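Local coordinates for protein CaaX farnesyltransferase alpha subunit Ram2 (PDB 4L9P) that pairs with the beta subunit to form protein farnesyltransferase, which probably transfers a farnesyl group to the cysteine of proteins ending in a CAAX motif, at residues 149-154 against 165-170; 157-162 against 194-199. The protein carries 1 engineered substitution. One frame throughout, in Å; residues are numbered along the deposited sequence.

Interaction 1: 149-154 against 165-170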
ATOM      1  N   PHE A 149      -6.233  -7.608 -25.736  1.00  5.75           N
ATOM      2  CA  PHE A 149      -5.211  -8.227 -24.910  1.00  5.26           C
ATOM      3  C   PHE A 149      -5.499  -7.931 -23.433  1.00  4.72           C
ATOM      4  O   PHE A 149      -5.343  -8.833 -22.553  1.00  4.92           O
ATOM      5  CB  PHE A 149      -3.779  -7.742 -25.239  1.00  6.06           C
ATOM      6  CG  PHE A 149      -2.773  -8.495 -24.430  1.00  5.96           C
ATOM      7  CD1 PHE A 149      -2.598  -9.852 -24.677  1.00  7.88           C
ATOM      8  CD2 PHE A 149      -2.102  -7.899 -23.386  1.00  6.86           C
ATOM      9  CE1 PHE A 149      -1.780 -10.620 -23.858  1.00  7.95           C
ATOM     10  CE2 PHE A 149      -1.201  -8.650 -22.583  1.00  7.37           C
ATOM     11  CZ  PHE A 149      -1.079 -10.011 -22.803  1.00  8.01           C
ATOM     12  N   LEU A 150      -5.866  -6.689 -23.091  1.00  4.67           N
ATOM     13  CA  LEU A 150      -6.139  -6.392 -21.689  1.00  4.19           C
ATOM     14  C   LEU A 150      -7.322  -7.274 -21.232  1.00  3.82           C
ATOM     15  O   LEU A 150      -7.298  -7.766 -20.072  1.00  4.10           O
ATOM     16  CB  LEU A 150      -6.502  -4.921 -21.503  1.00  4.52           C
ATOM     17  CG  LEU A 150      -5.359  -4.012 -21.978  1.00  4.70           C
ATOM     18  CD1 LEU A 150      -5.756  -2.573 -21.642  1.00  6.06           C
ATOM     19  CD2 LEU A 150      -3.999  -4.384 -21.387  1.00  5.83           C
ATOM     20  N   MET A 151      -8.324  -7.528 -22.075  1.00  4.44           N
ATOM     21  CA  MET A 151      -9.400  -8.424 -21.672  1.00  5.05           C
ATOM     22  C   MET A 151      -8.972  -9.876 -21.541  1.00  4.65           C
ATOM     23  O   MET A 151      -9.564 -10.589 -20.714  1.00  6.66           O
ATOM     24  CB  MET A 151     -10.570  -8.316 -22.644  1.00  5.87           C
ATOM     25  CG  MET A 151     -11.229  -6.911 -22.590  1.00  6.63           C
ATOM     26  SD  MET A 151     -11.858  -6.464 -20.961  1.00  7.91           S
ATOM     27  CE  MET A 151     -13.485  -7.219 -21.037  1.00 10.15           C
ATOM     28  N   GLU A 152      -7.938 -10.323 -22.269  1.00  5.63           N
ATOM     29  CA  GLU A 152      -7.346 -11.637 -22.029  0.56  6.64           C
ATOM     30  C   GLU A 152      -6.795 -11.710 -20.610  1.00  5.34           C
ATOM     31  O   GLU A 152      -6.906 -12.743 -19.915  1.00  7.01           O
ATOM     32  CB  GLU A 152      -6.183 -11.889 -22.999  0.56  9.38           C
ATOM     33  CG  GLU A 152      -5.859 -13.360 -23.170  0.56 11.78           C
ATOM     34  CD  GLU A 152      -4.981 -13.689 -24.410  0.56 14.50           C
ATOM     35  OE1 GLU A 152      -4.559 -14.841 -24.556  0.56 17.17           O
ATOM     36  OE2 GLU A 152      -4.682 -12.795 -25.213  0.56 14.66           O
ATOM     37  N   MET A 153      -6.177 -10.611 -20.161  1.00  4.42           N
ATOM     38  CA  MET A 153      -5.624 -10.600 -18.787  1.00  4.50           C
ATOM     39  C   MET A 153      -6.765 -10.601 -17.786  1.00  3.67           C
ATOM     40  O   MET A 153      -6.690 -11.341 -16.773  1.00  4.52           O
ATOM     41  CB  MET A 153      -4.759  -9.344 -18.572  1.00  6.75           C
ATOM     42  CG  MET A 153      -3.509  -9.277 -19.446  1.00  7.03           C
ATOM     43  SD  MET A 153      -2.313 -10.627 -19.128  1.00  9.28           S
ATOM     44  CE  MET A 153      -1.987 -10.431 -17.355  1.00  9.94           C
ATOM     45  N   PHE A 154      -7.768  -9.756 -18.006  1.00  3.57           N
ATOM     46  CA  PHE A 154      -8.852  -9.684 -17.018  1.00  3.67           C
ATOM     47  C   PHE A 154      -9.707 -10.939 -16.957  1.00  4.67           C
ATOM     48  O   PHE A 154     -10.362 -11.180 -15.942  1.00  6.59           O
ATOM     49  CB  PHE A 154      -9.746  -8.436 -17.295  1.00  3.35           C
ATOM     50  CG  PHE A 154      -9.060  -7.137 -17.061  1.00  2.95           C
ATOM     51  CD1 PHE A 154      -8.311  -6.933 -15.920  1.00  3.37           C
ATOM     52  CD2 PHE A 154      -9.233  -6.096 -17.971  1.00  4.93           C
ATOM     53  CE1 PHE A 154      -7.691  -5.677 -15.697  1.00  4.61           C
ATOM     54  CE2 PHE A 154      -8.655  -4.875 -17.757  1.00  5.87           C
ATOM     55  CZ  PHE A 154      -7.857  -4.648 -16.629  1.00  4.70           C
ATOM     56  N   THR A 165      -4.125  -0.306 -13.739  1.00  3.83           N
ATOM     57  CA  THR A 165      -3.311   0.897 -13.756  1.00  3.31           C
ATOM     58  C   THR A 165      -2.834   1.187 -15.173  1.00  3.47           C
ATOM     59  O   THR A 165      -2.915   2.345 -15.643  1.00  4.25           O
ATOM     60  CB  THR A 165      -2.118   0.740 -12.787  1.00  4.06           C
ATOM     61  OG1 THR A 165      -2.666   0.692 -11.444  1.00  5.56           O
ATOM     62  CG2 THR A 165      -1.168   1.933 -12.921  1.00  4.59           C
ATOM     63  N   TYR A 166      -2.380   0.135 -15.872  1.00  3.62           N
ATOM     64  CA  TYR A 166      -1.967   0.364 -17.283  1.00  3.50           C
ATOM     65  C   TYR A 166      -3.162   0.847 -18.089  1.00  4.04           C
ATOM     66  O   TYR A 166      -3.017   1.789 -18.923  1.00  4.23           O
ATOM     67  CB  TYR A 166      -1.417  -0.920 -17.825  1.00  3.33           C
ATOM     68  CG  TYR A 166      -1.133  -0.787 -19.355  1.00  3.32           C
ATOM     69  CD1 TYR A 166       0.042  -0.150 -19.834  1.00  5.28           C
ATOM     70  CD2 TYR A 166      -2.100  -1.203 -20.268  1.00  3.88           C
ATOM     71  CE1 TYR A 166       0.240  -0.002 -21.207  1.00  6.52           C
ATOM     72  CE2 TYR A 166      -1.906  -1.032 -21.639  1.00  5.33           C
ATOM     73  CZ  TYR A 166      -0.722  -0.430 -22.063  1.00  5.92           C
ATOM     74  OH  TYR A 166      -0.463  -0.289 -23.416  1.00  7.02           O
ATOM     75  N   ARG A 167      -4.339   0.272 -17.901  1.00  3.38           N
ATOM     76  CA  ARG A 167      -5.471   0.689 -18.731  1.00  3.12           C
ATOM     77  C   ARG A 167      -5.869   2.142 -18.424  1.00  4.30           C
ATOM     78  O   ARG A 167      -6.286   2.861 -19.345  1.00  4.65           O
ATOM     79  CB  ARG A 167      -6.662  -0.286 -18.569  1.00  3.87           C
ATOM     80  CG  ARG A 167      -7.692  -0.114 -19.741  1.00  4.99           C
ATOM     81  CD  ARG A 167      -8.744  -1.204 -19.762  1.00  6.33           C
ATOM     82  NE  ARG A 167      -9.527  -1.036 -20.979  1.00  7.71           N
ATOM     83  CZ  ARG A 167     -10.178  -1.997 -21.614  1.00  6.52           C
ATOM     84  NH1 ARG A 167     -10.203  -3.232 -21.123  1.00  7.74           N
ATOM     85  NH2 ARG A 167     -10.768  -1.694 -22.791  1.00  7.64           N
ATOM     86  N   HIS A 168      -5.706   2.617 -17.172  1.00  3.84           N
ATOM     87  CA  HIS A 168      -5.984   4.039 -16.907  1.00  4.46           C
ATOM     88  C   HIS A 168      -4.978   4.886 -17.701  1.00  4.56           C
ATOM     89  O   HIS A 168      -5.395   5.886 -18.335  1.00  5.07           O
ATOM     90  CB  HIS A 168      -5.714   4.322 -15.404  1.00  5.74           C
ATOM     91  CG  HIS A 168      -5.677   5.775 -15.082  1.00  9.44           C
ATOM     92  ND1 HIS A 168      -6.822   6.462 -14.738  1.00 12.11           N
ATOM     93  CD2 HIS A 168      -4.678   6.704 -15.159  1.00 10.89           C
ATOM     94  CE1 HIS A 168      -6.533   7.755 -14.588  1.00 11.50           C
ATOM     95  NE2 HIS A 168      -5.243   7.935 -14.836  1.00 10.75           N
ATOM     96  N   TRP A 169      -3.697   4.512 -17.701  1.00  5.10           N
ATOM     97  CA  TRP A 169      -2.700   5.267 -18.460  1.00  5.26           C
ATOM     98  C   TRP A 169      -3.082   5.249 -19.955  1.00  5.31           C
ATOM     99  O   TRP A 169      -2.955   6.294 -20.644  1.00  6.32           O
ATOM    100  CB  TRP A 169      -1.292   4.642 -18.237  1.00  5.73           C
ATOM    101  CG  TRP A 169      -0.299   5.266 -19.156  1.00  7.19           C
ATOM    102  CD1 TRP A 169       0.408   6.446 -18.980  1.00 10.46           C
ATOM    103  CD2 TRP A 169      -0.016   4.831 -20.471  1.00  7.48           C
ATOM    104  NE1 TRP A 169       1.132   6.734 -20.094  1.00 12.04           N
ATOM    105  CE2 TRP A 169       0.893   5.773 -21.042  1.00 10.12           C
ATOM    106  CE3 TRP A 169      -0.419   3.722 -21.218  1.00  7.28           C
ATOM    107  CZ2 TRP A 169       1.383   5.638 -22.353  1.00 11.75           C
ATOM    108  CZ3 TRP A 169       0.054   3.625 -22.549  1.00  8.83           C
ATOM    109  CH2 TRP A 169       0.942   4.577 -23.074  1.00 10.32           C
ATOM    110  N   LEU A 170      -3.503   4.092 -20.474  1.00  4.85           N
ATOM    111  CA  LEU A 170      -3.820   3.965 -21.902  1.00  4.40           C
ATOM    112  C   LEU A 170      -4.963   4.892 -22.243  1.00  4.70           C
ATOM    113  O   LEU A 170      -4.928   5.564 -23.339  1.00  5.55           O
ATOM    114  CB  LEU A 170      -4.180   2.512 -22.164  1.00  5.60           C
ATOM    115  CG  LEU A 170      -4.462   2.176 -23.634  1.00  5.17           C
ATOM    116  CD1 LEU A 170      -3.132   2.051 -24.397  1.00  5.75           C
ATOM    117  CD2 LEU A 170      -5.245   0.858 -23.680  1.00  7.24           C
TER
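Leu150 reaches toward helix 161-174 with both methyls, each meeting a different neighbour. CD1 lies against the aliphatic stem of Arg167, 3.7 Å from Arg167 CG, and also sits over one face of the guanidinium. CD2 goes to the Tyr166 ring, 3.9 Å from Tyr166 CD2, and the two side chains cross at about a right angle. Leu170 adds its CD2 at 4.0 Å from Leu150 CD1.

Arg167 makes the longer reach. CG leaves anti to the backbone N (chi1 -163°); the chain then stays extended to NE, and the flat head ends beside helix 146-156. There the Phe154 ring is nearly coplanar with the guanidinium, the planes only 5° apart, and Phe154 CE2 stands 4.1 Å from Arg167 NH1. The two groups therefore meet edge to edge rather than stacked. Met151 SD also comes in at the guanidinium edge, 3.6 Å from Arg167 NH1.

Helices 146-156 and 161-174 run antiparallel at 159°, and the axes of the two short segments approach to 11.7 Å, the pairing expected within a TPR-like prenyltransferase alpha repeat. The chemistry is mixed: a leucine-centred apolar layer beside a buried cation. Asp185 and Glu182 of helix 180-192 form salt bridges with Arg167 NH2, which would offset the cost of burying that charge and tie this helical pair to the next helix.

Interaction 2: 157-162 against 194-199. Engineered in segment 157-162: Ser160 (natural residue Asn). With FII ([(3,7,11-trimethyl-dodeca-2,6,10-trienyloxycarbamoyl)-methyl]-phosphonic acid), chain Q.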
ATOM      1  N   ASP A 157      -7.642 -12.680 -14.267  1.00  5.87           N
ATOM      2  CA  ASP A 157      -7.781 -12.043 -12.929  1.00  5.89           C
ATOM      3  C   ASP A 157      -8.438 -10.716 -13.198  1.00  4.47           C
ATOM      4  O   ASP A 157      -7.755  -9.740 -13.630  1.00  4.46           O
ATOM      5  CB  ASP A 157      -6.476 -11.912 -12.150  1.00  8.34           C
ATOM      6  CG  ASP A 157      -6.718 -11.277 -10.794  1.00  9.61           C
ATOM      7  OD1 ASP A 157      -7.825 -10.718 -10.507  1.00  8.72           O
ATOM      8  OD2 ASP A 157      -5.788 -11.311  -9.979  1.00 14.55           O
ATOM      9  N   ALA A 158      -9.749 -10.640 -12.930  1.00  5.21           N
ATOM     10  CA  ALA A 158     -10.505  -9.433 -13.286  1.00  5.36           C
ATOM     11  C   ALA A 158     -10.162  -8.225 -12.440  1.00  4.61           C
ATOM     12  O   ALA A 158     -10.612  -7.124 -12.735  1.00  4.77           O
ATOM     13  CB  ALA A 158     -12.018  -9.676 -13.189  1.00  7.26           C
ATOM     14  N   LYS A 159      -9.381  -8.409 -11.369  1.00  3.36           N
ATOM     15  CA  LYS A 159      -9.050  -7.325 -10.454  1.00  3.39           C
ATOM     16  C   LYS A 159      -7.563  -7.022 -10.450  1.00  3.96           C
ATOM     17  O   LYS A 159      -7.074  -6.339  -9.572  1.00  4.43           O
ATOM     18  CB  LYS A 159      -9.550  -7.695  -9.032  1.00  4.27           C
ATOM     19  CG  LYS A 159     -11.081  -7.955  -9.013  1.00  4.18           C
ATOM     20  CD  LYS A 159     -11.562  -8.255  -7.595  1.00  4.05           C
ATOM     21  CE  LYS A 159     -13.059  -8.488  -7.641  1.00  4.87           C
ATOM     22  NZ  LYS A 159     -13.569  -8.636  -6.170  1.00  4.84           N
ATOM     23  N   SER A 160      -6.832  -7.445 -11.496  1.00  2.71           N
ATOM     24  CA  SER A 160      -5.393  -7.266 -11.545  0.63  3.46           C
ATOM     25  C   SER A 160      -5.000  -5.809 -11.503  1.00  2.64           C
ATOM     26  O   SER A 160      -5.232  -5.045 -12.447  1.00  3.82           O
ATOM     27  CB  SER A 160      -4.891  -7.823 -12.851  0.63  6.36           C
ATOM     28  OG  SER A 160      -3.561  -7.404 -12.951  0.63  8.19           O
ATOM     29  N   TYR A 161      -4.408  -5.386 -10.405  1.00  2.51           N
ATOM     30  CA  TYR A 161      -4.211  -3.953 -10.172  1.00  3.07           C
ATOM     31  C   TYR A 161      -3.279  -3.366 -11.201  1.00  3.37           C
ATOM     32  O   TYR A 161      -3.510  -2.202 -11.652  1.00  3.75           O
ATOM     33  CB  TYR A 161      -3.607  -3.758  -8.730  1.00  3.22           C
ATOM     34  CG  TYR A 161      -3.732  -2.354  -8.207  1.00  4.07           C
ATOM     35  CD1 TYR A 161      -2.808  -1.375  -8.563  1.00  4.03           C
ATOM     36  CD2 TYR A 161      -4.801  -1.985  -7.358  1.00  2.65           C
ATOM     37  CE1 TYR A 161      -2.901  -0.062  -8.065  1.00  3.19           C
ATOM     38  CE2 TYR A 161      -4.898  -0.697  -6.870  1.00  2.99           C
ATOM     39  CZ  TYR A 161      -3.949   0.265  -7.261  1.00  2.35           C
ATOM     40  OH  TYR A 161      -4.021   1.560  -6.779  1.00  3.77           O
ATOM     41  N   HIS A 162      -2.215  -4.073 -11.578  1.00  3.60           N
ATOM     42  CA  HIS A 162      -1.257  -3.455 -12.501  1.00  5.65           C
ATOM     43  C   HIS A 162      -1.843  -3.333 -13.897  1.00  4.66           C
ATOM     44  O   HIS A 162      -1.488  -2.394 -14.618  1.00  5.47           O
ATOM     45  CB  HIS A 162      -0.018  -4.346 -12.561  1.00  8.17           C
ATOM     46  CG  HIS A 162       0.672  -4.458 -11.240  1.00 12.47           C
ATOM     47  ND1 HIS A 162       0.835  -5.659 -10.566  1.00 17.42           N
ATOM     48  CD2 HIS A 162       1.018  -3.495 -10.369  1.00 16.48           C
ATOM     49  CE1 HIS A 162       1.395  -5.421  -9.384  1.00 16.96           C
ATOM     50  NE2 HIS A 162       1.570  -4.114  -9.269  1.00 16.83           N
ATOM     51  N   VAL A 194     -20.690  -8.092 -10.652  1.00  5.55           N
ATOM     52  CA  VAL A 194     -21.095  -6.731 -10.323  1.00  5.84           C
ATOM     53  C   VAL A 194     -20.324  -6.181  -9.105  1.00  5.88           C
ATOM     54  O   VAL A 194     -20.327  -4.958  -8.873  1.00  6.77           O
ATOM     55  CB  VAL A 194     -22.646  -6.673 -10.122  1.00  6.82           C
ATOM     56  CG1 VAL A 194     -23.085  -7.475  -8.844  1.00  8.00           C
ATOM     57  CG2 VAL A 194     -23.142  -5.225 -10.115  1.00  8.56           C
ATOM     58  N   ARG A 195     -19.647  -7.066  -8.391  1.00  5.36           N
ATOM     59  CA  ARG A 195     -18.836  -6.638  -7.231  1.00  5.37           C
ATOM     60  C   ARG A 195     -17.398  -6.314  -7.562  1.00  5.53           C
ATOM     61  O   ARG A 195     -16.561  -6.151  -6.671  1.00  5.87           O
ATOM     62  CB  ARG A 195     -18.881  -7.713  -6.130  1.00  6.37           C
ATOM     63  CG  ARG A 195     -20.332  -7.851  -5.634  1.00  9.30           C
ATOM     64  CD  ARG A 195     -20.552  -9.200  -5.135  1.00 14.00           C
ATOM     65  NE  ARG A 195     -21.886  -9.401  -4.524  1.00 13.86           N
ATOM     66  CZ  ARG A 195     -22.687 -10.405  -4.862  1.00 12.58           C
ATOM     67  NH1 ARG A 195     -22.350 -11.246  -5.826  1.00 11.27           N
ATOM     68  NH2 ARG A 195     -23.823 -10.582  -4.194  1.00 10.66           N
ATOM     69  N   ASN A 196     -17.079  -6.240  -8.878  1.00  4.23           N
ATOM     70  CA  ASN A 196     -15.696  -5.923  -9.268  1.00  3.35           C
ATOM     71  C   ASN A 196     -15.395  -4.446  -9.114  1.00  3.38           C
ATOM     72  O   ASN A 196     -15.689  -3.642  -9.974  1.00  3.99           O
ATOM     73  CB  ASN A 196     -15.418  -6.388 -10.698  1.00  4.24           C
ATOM     74  CG  ASN A 196     -13.988  -6.192 -11.095  1.00  4.46           C
ATOM     75  OD1 ASN A 196     -13.257  -5.439 -10.454  1.00  4.64           O
ATOM     76  ND2 ASN A 196     -13.577  -6.830 -12.176  1.00  5.36           N
ATOM     77  N   ASN A 197     -14.821  -4.113  -7.939  1.00  3.20           N
ATOM     78  CA  ASN A 197     -14.583  -2.718  -7.652  1.00  2.40           C
ATOM     79  C   ASN A 197     -13.589  -2.099  -8.590  1.00  2.60           C
ATOM     80  O   ASN A 197     -13.652  -0.877  -8.805  1.00  3.55           O
ATOM     81  CB  ASN A 197     -14.053  -2.553  -6.200  1.00  3.10           C
ATOM     82  CG  ASN A 197     -14.148  -1.130  -5.751  1.00  3.32           C
ATOM     83  OD1 ASN A 197     -15.284  -0.607  -5.548  1.00  4.19           O
ATOM     84  ND2 ASN A 197     -12.986  -0.464  -5.554  1.00  3.50           N
ATOM     85  N   SER A 198     -12.672  -2.897  -9.161  1.00  2.80           N
ATOM     86  CA  SER A 198     -11.687  -2.301 -10.108  1.00  2.65           C
ATOM     87  C   SER A 198     -12.409  -1.774 -11.345  1.00  2.70           C
ATOM     88  O   SER A 198     -12.073  -0.712 -11.916  1.00  3.93           O
ATOM     89  CB  SER A 198     -10.690  -3.371 -10.574  1.00  2.88           C
ATOM     90  OG  SER A 198     -10.028  -3.896  -9.406  1.00  4.19           O
ATOM     91  N   ALA A 199     -13.456  -2.491 -11.765  1.00  2.52           N
ATOM     92  CA  ALA A 199     -14.230  -2.031 -12.932  1.00  3.22           C
ATOM     93  C   ALA A 199     -15.044  -0.754 -12.606  1.00  3.57           C
ATOM     94  O   ALA A 199     -15.154   0.157 -13.443  1.00  5.11           O
ATOM     95  CB  ALA A 199     -15.106  -3.174 -13.440  1.00  4.23           C
TER
HETATM   96  C1  FII Q 608       6.690   0.629   1.127  1.00 11.11           C
HETATM   97  C2  FII Q 608       6.050  -0.284   0.115  1.00 10.84           C
HETATM   98  C6  FII Q 608       6.948  -0.805  -0.926  1.00 12.73           C
HETATM   99  C10 FII Q 608       4.581  -0.265  -0.000  1.00 10.00           C
HETATM  100  C11 FII Q 608       3.799  -1.066  -1.041  1.00  9.72           C
HETATM  101  C12 FII Q 608       3.264  -2.345  -0.333  1.00  8.89           C
HETATM  102  C15 FII Q 608       2.101  -3.078  -0.996  1.00 10.93           C
HETATM  103  C18 FII Q 608       1.542  -4.337  -0.345  1.00 11.22           C
HETATM  104  C22 FII Q 608       1.893  -2.774  -2.445  1.00 14.30           C
HETATM  105  C23 FII Q 608       0.538  -3.200  -2.989  1.00 17.67           C
HETATM  106  C24 FII Q 608       0.483  -3.114  -4.467  1.00 15.94           C
HETATM  107  C27 FII Q 608      -0.646  -3.936  -5.001  1.00 12.41           C
HETATM  108  C30 FII Q 608      -1.969  -3.202  -5.131  1.00 12.96           C
HETATM  109  C34 FII Q 608      -0.238  -5.029  -5.914  1.00 12.41           C
HETATM  110  C35 FII Q 608      -1.229  -5.789  -6.771  1.00 13.03           C
HETATM  111  O36 FII Q 608      -1.325  -7.140  -6.360  1.00 11.83           O
HETATM  112  N42 FII Q 608      -1.644  -7.342  -5.044  1.00 10.47           N
HETATM  113  C43 FII Q 608      -2.996  -7.669  -4.866  1.00  7.89           C
HETATM  114  O44 FII Q 608      -3.842  -7.724  -5.772  1.00  8.17           O
HETATM  115  C45 FII Q 608      -3.344  -7.981  -3.418  1.00  5.97           C
HETATM  116  P46 FII Q 608      -5.079  -7.490  -2.931  1.00  4.74           P
HETATM  117  O49 FII Q 608      -5.269  -6.110  -3.439  1.00  5.05           O
HETATM  118  O50 FII Q 608      -6.020  -8.519  -3.475  1.00  7.34           O
HETATM  119  O51 FII Q 608      -4.999  -7.548  -1.391  1.00  5.07           O
HETATM  120  O   HOH W   1     -13.256  -5.772  -5.880  1.00  4.28           O
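Asn196 joins the two loops directly: its ND2 donates to Ala158 O over 3.0 Å, with an N-H...O angle of 158°. The acceptor lies close to the plane of the Asn196 amide, whereas ND2 itself stands well above the carbonyl plane of Ala158. The same carboxamide nitrogen rests 3.4 Å from Ala158 CB. Next to it the extended Lys159 chain and the Asn196 side chain run past each other in opposite senses, Lys159 CG coming 3.6 Å from Asn196 OD1. Ser198 OG sits 3.7 Å from Lys159 CA, and is hydrogen-bonded to Glu309 OE1 of the beta subunit.

The amide is also held from its own side, by the helix it caps. Asn196 OD1 takes Ala199 N at 3.2 Å and, weakly, Ser198 N, making Asn196 the N-cap of helix 197-208; CG anti to the backbone N (chi1 -175°) brings the amide carbon into place. On the other side, Asp157 OD1 accepts from Lys159 N at 2.9 Å, an Asx turn inside the type I turn from Asp157 to the engineered Ser160. Lys159 NZ shares a water with Asn197 N and also bonds Thr90 of the beta subunit.

Farther along, Tyr161 turns one ring face to the bound isoprenoid analogue, whose C30 lies 3.6 Å above the plane toward the rim. Arg359 of the beta subunit bonds both Lys159 O and that ligand, so the junction borders the isoprenoid site. In the fold, the contact joins the turn between helices 146-156 and 161-174 to the start of helix 197-208, with Trp164 of helix 161-174 bonding Ala158 O and packing on Ser198, and Leu189 of helix 180-192 against Ala158.

In the fold
From the N terminus, helix 146-156 comes first, then the turn that leads into helix 161-174. Interaction 1 closes over just ten intervening residues and folds these two helices into an antiparallel hairpin. Interaction 2 starts inside that loop, at 157-162, and ends beyond it, at 194-199, so the two contacts cross instead of nesting. Its 31-residue span takes in most of helix 161-174 and all of helix 180-192, linking one prenyltransferase alpha-subunit repeat to the following one. The contacts share helix 161-174, and their centres lie about 11 Å apart. Phe154 CE1 packs 4.1 Å from Ser160 O, so the two contacts touch where the hairpin meets its own turn.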